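Local coordinates for dihydrodipicolinate synthase family protein (Sinorhizobium meliloti, PDB 4DNH), which is of unknown function but folds as a TIM barrel and may be an enzyme related to dihydrodipicolinate synthase, at residues Ala39-Val44 / Leu65-Arg70; Arg21-Asn26 / Ala283-Ala288. One frame throughout, in Å; residues are numbered along the deposited sequence.

Contact 1: Ala39-Val44 / Leu65-Arg70; sequences AAAHVV and LAFRHR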
loop_
_atom_site.group_PDB
_atom_site.type_symbol
_atom_site.label_atom_id
_atom_site.label_comp_id
_atom_site.label_asym_id
_atom_site.label_seq_id
_atom_site.Cartn_x
_atom_site.Cartn_y
_atom_site.Cartn_z
ATOM N N ALA A 39 -6.088 0.916 -3.502
ATOM C CA ALA A 39 -4.683 0.675 -3.723
ATOM C C ALA A 39 -3.857 1.744 -2.985
ATOM O O ALA A 39 -4.140 2.948 -3.074
ATOM C CB ALA A 39 -4.384 0.657 -5.206
ATOM N N ALA A 40 -2.860 1.306 -2.217
ATOM C CA ALA A 40 -1.905 2.241 -1.629
ATOM C C ALA A 40 -0.917 2.599 -2.736
ATOM O O ALA A 40 -0.166 1.739 -3.196
ATOM C CB ALA A 40 -1.198 1.615 -0.442
ATOM N N ALA A 41 -0.918 3.856 -3.174
ATOM C CA ALA A 41 -0.251 4.197 -4.414
ATOM C C ALA A 41 1.156 4.746 -4.204
ATOM O O ALA A 41 1.419 5.486 -3.247
ATOM C CB ALA A 41 -1.094 5.189 -5.204
ATOM N N HIS A 42 2.045 4.402 -5.130
ATOM C CA HIS A 42 3.457 4.774 -5.059
ATOM C C HIS A 42 3.665 6.183 -5.557
ATOM O O HIS A 42 2.745 6.797 -6.115
ATOM C CB HIS A 42 4.288 3.795 -5.888
ATOM C CG HIS A 42 4.079 3.936 -7.371
ATOM N ND1 HIS A 42 3.023 3.404 -8.004
ATOM C CD2 HIS A 42 4.831 4.591 -8.345
ATOM C CE1 HIS A 42 3.099 3.690 -9.316
ATOM N NE2 HIS A 42 4.202 4.421 -9.519
ATOM N N VAL A 43 4.886 6.688 -5.371
ATOM C CA VAL A 43 5.293 8.019 -5.822
ATOM C C VAL A 43 6.313 7.957 -6.956
ATOM O O VAL A 43 7.272 7.199 -6.882
ATOM C CB VAL A 43 5.905 8.831 -4.659
ATOM C CG1 VAL A 43 6.494 10.148 -5.169
ATOM C CG2 VAL A 43 4.844 9.111 -3.613
ATOM N N VAL A 44 6.114 8.761 -7.996
ATOM C CA VAL A 44 7.098 8.909 -9.055
ATOM C C VAL A 44 8.105 10.020 -8.723
ATOM O O VAL A 44 7.731 11.207 -8.581
ATOM C CB VAL A 44 6.442 9.203 -10.413
ATOM C CG1 VAL A 44 7.485 9.211 -11.546
ATOM C CG2 VAL A 44 5.359 8.170 -10.674
ATOM N N LEU A 65 0.379 12.000 -10.049
ATOM C CA LEU A 65 -1.076 12.168 -10.115
ATOM C C LEU A 65 -1.717 11.389 -11.257
ATOM O O LEU A 65 -2.817 10.871 -11.101
ATOM C CB LEU A 65 -1.482 13.635 -10.154
ATOM C CG LEU A 65 -0.913 14.549 -9.072
ATOM C CD1 LEU A 65 -1.126 16.021 -9.445
ATOM C CD2 LEU A 65 -1.514 14.218 -7.711
ATOM N N ALA A 66 -1.033 11.276 -12.390
ATOM C CA ALA A 66 -1.541 10.441 -13.486
ATOM C C ALA A 66 -1.830 9.024 -13.003
ATOM O O ALA A 66 -2.770 8.388 -13.462
ATOM C CB ALA A 66 -0.590 10.416 -14.664
ATOM N N PHE A 67 -1.041 8.538 -12.054
ATOM C CA PHE A 67 -1.272 7.188 -11.538
ATOM C C PHE A 67 -2.500 7.076 -10.612
ATOM O O PHE A 67 -3.185 6.071 -10.629
ATOM C CB PHE A 67 -0.012 6.636 -10.877
ATOM C CG PHE A 67 -0.135 5.213 -10.475
ATOM C CD1 PHE A 67 -0.035 4.198 -11.428
ATOM C CD2 PHE A 67 -0.364 4.873 -9.140
ATOM C CE1 PHE A 67 -0.159 2.865 -11.063
ATOM C CE2 PHE A 67 -0.487 3.546 -8.775
ATOM C CZ PHE A 67 -0.387 2.542 -9.737
ATOM N N ARG A 68 -2.774 8.091 -9.803
ATOM C CA ARG A 68 -4.065 8.165 -9.123
ATOM C C ARG A 68 -5.263 8.087 -10.092
ATOM O O ARG A 68 -6.246 7.392 -9.811
ATOM C CB ARG A 68 -4.147 9.418 -8.265
ATOM C CG ARG A 68 -3.428 9.290 -6.932
ATOM C CD ARG A 68 -1.964 9.683 -7.028
ATOM N NE ARG A 68 -1.212 9.221 -5.856
ATOM C CZ ARG A 68 -0.058 8.550 -5.888
ATOM N NH1 ARG A 68 0.521 8.260 -7.058
ATOM N NH2 ARG A 68 0.512 8.166 -4.735
ATOM N N HIS A 69 -5.181 8.771 -11.235
ATOM C CA HIS A 69 -6.273 8.733 -12.221
ATOM C C HIS A 69 -6.447 7.373 -12.830
ATOM O O HIS A 69 -7.589 6.920 -13.055
ATOM C CB HIS A 69 -6.108 9.798 -13.312
ATOM C CG HIS A 69 -6.341 11.208 -12.826
ATOM N ND1 HIS A 69 -7.578 11.717 -12.635
ATOM C CD2 HIS A 69 -5.443 12.219 -12.483
ATOM C CE1 HIS A 69 -7.479 12.991 -12.201
ATOM N NE2 HIS A 69 -6.170 13.297 -12.106
ATOM N N ARG A 70 -5.330 6.700 -13.089
ATOM C CA ARG A 70 -5.347 5.309 -13.545
ATOM C C ARG A 70 -6.104 4.429 -12.552
ATOM O O ARG A 70 -6.907 3.568 -12.959
ATOM C CB ARG A 70 -3.918 4.780 -13.728
ATOM C CG ARG A 70 -3.796 3.431 -14.420
ATOM C CD ARG A 70 -2.331 3.013 -14.449
ATOM N NE ARG A 70 -2.086 1.564 -14.512
ATOM C CZ ARG A 70 -2.153 0.833 -15.626
ATOM N NH1 ARG A 70 -2.491 1.407 -16.791
ATOM N NH2 ARG A 70 -1.897 -0.476 -15.576
#
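F67, on helix 61-73, has CG anti to the backbone N (chi1 -173°), and H42, just beyond strand 37-40, has its CG between the backbone N and the carbonyl carbon (chi1 70°); from these positions the two rings meet. The pair is T-shaped, the imidazole edge directed at the phenyl face, with planes at 58° and centroids 4.4 Å apart. H42 CE1 stands 3.4 Å above the plane of the F67 ring, over its centre, while A41 CB lies at the rim, near the plane, 4.0 Å from F67 CE2.

A polar grip comes from R68, whose chain bends at chi2. Its guanidinium meets one backbone oxygen end-on: H42 O accepts from R68 NH1 at 2.8 Å and from R68 NH2 at 3.0 Å. The oxygen lies in the guanidinium plane; NH1 approaches nearly along the C=O axis, NH2 from above the carbonyl plane. A41 CB packs over one guanidinium face, so a buried charge is flanked by a methyl group while its nitrogens are occupied. R68 NE forms a salt bridge with E80, which would be expected to balance the charge, and NH1 also bonds to T64 O. H42 ND1 is hydrogen-bonded to D280, and NE2 weakly to Q337, which would be expected to hold the imidazole in this orientation.

The contact thus lies inside the first beta-alpha-beta unit of the barrel: helix 61-73 packs against the turn that directly follows strand 37-40, E80 ends the next parallel strand, 77-80, and helix 278-281 approaches through D280.

Contact 2: Arg21-Asn26 / Ala283-Ala288; sequences RPVPFN and APVASA
V23 and V285 cross their side chains at about a right angle, and this meeting of two branched residues is the centre of the contact. From the helix, V285 offers its CG2 branch, which lies anti to its own carbonyl carbon (chi1 176° sets CG1 anti to N instead). That methyl touches V23 at two points, 3.8 Å from V23 CB and 3.8 Å from V23 CG2. The other branch of V23, CG1, reaches further along the helix, where it rests 3.9 Å from A288 CB. V23 therefore straddles the helix surface, one methyl on V285 and the other on A288. P284 directs its CB bond toward the loop and is substantially buried by it, though V23 CG1 comes only within 4.2 Å of P284 O.

The chain is a TIM barrel, eight parallel strands closed into a ring. Helix 283-294 comes after the eighth strand, 273-276, and the short helix 278-281, whereas residues 21-26 belong to the irregular connection from the N-terminal beta hairpin to the first strand, 37-40. The loop packs against helix 283-294, and L304 of helix 298-305 adds to the apolar patch by touching both V23 and A288.

No direct hydrogen bond spans the two segments. A water fills that role, donating to P24 O at 3.1 Å and to P284 O at 2.6 Å. P284 O also accepts from A288 N, 3.1 Å away, so it serves both the helix and the water. Further along, S287 OG comes no nearer than 4.2 Å to N26 O; it is hydrogen-bonded to R28 and to L74 O.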
loop_
_atom_site.group_PDB
_atom_site.type_symbol
_atom_site.label_atom_id
_atom_site.label_comp_id
_atom_site.label_asym_id
_atom_site.label_seq_id
_atom_site.Cartn_x
_atom_site.Cartn_y
_atom_site.Cartn_z
ATOM N N ARG A 21 -1.184 -13.990 -21.016
ATOM C CA ARG A 21 -2.171 -13.171 -21.717
ATOM C C ARG A 21 -2.456 -11.979 -20.817
ATOM O O ARG A 21 -3.011 -12.153 -19.734
ATOM C CB ARG A 21 -3.458 -13.955 -21.972
ATOM C CG ARG A 21 -3.269 -15.209 -22.816
ATOM C CD ARG A 21 -4.560 -16.007 -22.931
ATOM N N PRO A 22 -2.053 -10.766 -21.243
ATOM C CA PRO A 22 -2.282 -9.589 -20.395
ATOM C C PRO A 22 -3.759 -9.452 -20.103
ATOM O O PRO A 22 -4.573 -9.614 -21.013
ATOM C CB PRO A 22 -1.820 -8.427 -21.274
ATOM C CG PRO A 22 -0.851 -9.042 -22.230
ATOM C CD PRO A 22 -1.383 -10.412 -22.506
ATOM N N VAL A 23 -4.113 -9.215 -18.847
ATOM C CA VAL A 23 -5.494 -8.862 -18.525
ATOM C C VAL A 23 -5.700 -7.449 -19.076
ATOM O O VAL A 23 -4.949 -6.530 -18.721
ATOM C CB VAL A 23 -5.772 -8.921 -17.021
ATOM C CG1 VAL A 23 -7.139 -8.371 -16.686
ATOM C CG2 VAL A 23 -5.677 -10.347 -16.538
ATOM N N PRO A 24 -6.681 -7.281 -19.987
ATOM C CA PRO A 24 -6.868 -5.961 -20.613
ATOM C C PRO A 24 -7.384 -4.939 -19.608
ATOM O O PRO A 24 -8.211 -5.261 -18.737
ATOM C CB PRO A 24 -7.904 -6.223 -21.713
ATOM C CG PRO A 24 -8.638 -7.457 -21.290
ATOM C CD PRO A 24 -7.726 -8.247 -20.373
ATOM N N PHE A 25 -6.839 -3.731 -19.701
ATOM C CA PHE A 25 -7.272 -2.596 -18.898
ATOM C C PHE A 25 -8.696 -2.289 -19.316
ATOM O O PHE A 25 -8.986 -2.187 -20.511
ATOM C CB PHE A 25 -6.356 -1.414 -19.197
ATOM C CG PHE A 25 -6.656 -0.173 -18.407
ATOM C CD1 PHE A 25 -7.829 0.552 -18.623
ATOM C CD2 PHE A 25 -5.734 0.309 -17.483
ATOM C CE1 PHE A 25 -8.097 1.708 -17.911
ATOM C CE2 PHE A 25 -6.000 1.471 -16.763
ATOM C CZ PHE A 25 -7.182 2.171 -16.980
ATOM N N ASN A 26 -9.596 -2.184 -18.344
ATOM C CA ASN A 26 -10.986 -1.826 -18.630
ATOM C C ASN A 26 -11.503 -0.886 -17.545
ATOM O O ASN A 26 -11.439 -1.197 -16.361
ATOM C CB ASN A 26 -11.852 -3.087 -18.776
ATOM C CG ASN A 26 -13.247 -2.808 -19.340
ATOM O OD1 ASN A 26 -14.140 -3.646 -19.222
ATOM N ND2 ASN A 26 -13.440 -1.647 -19.960
ATOM N N ALA A 283 -3.157 -3.315 -10.478
ATOM C CA ALA A 283 -4.409 -2.564 -10.607
ATOM C C ALA A 283 -5.413 -3.137 -11.613
ATOM O O ALA A 283 -6.555 -3.424 -11.223
ATOM C CB ALA A 283 -4.141 -1.080 -10.873
ATOM N N PRO A 284 -5.005 -3.321 -12.890
ATOM C CA PRO A 284 -5.959 -3.801 -13.916
ATOM C C PRO A 284 -6.582 -5.140 -13.599
ATOM O O PRO A 284 -7.777 -5.325 -13.818
ATOM C CB PRO A 284 -5.097 -3.939 -15.167
ATOM C CG PRO A 284 -3.940 -3.029 -14.932
ATOM C CD PRO A 284 -3.672 -3.087 -13.464
ATOM N N VAL A 285 -5.774 -6.057 -13.074
ATOM C CA VAL A 285 -6.211 -7.412 -12.745
ATOM C C VAL A 285 -7.132 -7.383 -11.535
ATOM O O VAL A 285 -8.182 -8.039 -11.528
ATOM C CB VAL A 285 -5.001 -8.335 -12.447
ATOM C CG1 VAL A 285 -5.467 -9.718 -12.019
ATOM C CG2 VAL A 285 -4.082 -8.432 -13.658
ATOM N N ALA A 286 -6.736 -6.630 -10.509
ATOM C CA ALA A 286 -7.537 -6.530 -9.291
ATOM C C ALA A 286 -8.936 -6.018 -9.610
ATOM O O ALA A 286 -9.938 -6.563 -9.128
ATOM C CB ALA A 286 -6.857 -5.627 -8.277
ATOM N N SER A 287 -8.984 -4.969 -10.433
ATOM C CA SER A 287 -10.216 -4.401 -10.912
ATOM C C SER A 287 -11.060 -5.486 -11.590
ATOM O O SER A 287 -12.205 -5.715 -11.199
ATOM C CB SER A 287 -9.923 -3.252 -11.874
ATOM O OG SER A 287 -11.108 -2.766 -12.490
ATOM N N ALA A 288 -10.486 -6.162 -12.584
ATOM C CA ALA A 288 -11.198 -7.213 -13.322
ATOM C C ALA A 288 -11.728 -8.308 -12.401
ATOM O O ALA A 288 -12.815 -8.839 -12.623
ATOM C CB ALA A 288 -10.307 -7.815 -14.400
HETATM O O HOH W 1 -8.871 -4.255 -15.886
#

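Starting at the N terminus, the chain leaves its beta hairpin and supplies residues 21-26, whose partner, 283-288, follows all eight barrel strands in sequence; contact 2 closes this loop of 256 intervening residues. Next come strand 37-40 and helix 61-73, where contact 1 closes a loop of just 20 residues. Contact 1 is therefore nested within contact 2: a local closure inside one beta-alpha unit and a long-range one between the segment leading into the barrel and a helix after its last strand. Their centres lie 16 Å apart, and R70 bridges them, its NH2 3.3 Å from P284 CG and its NH1 3.5 Å from F25 CD2.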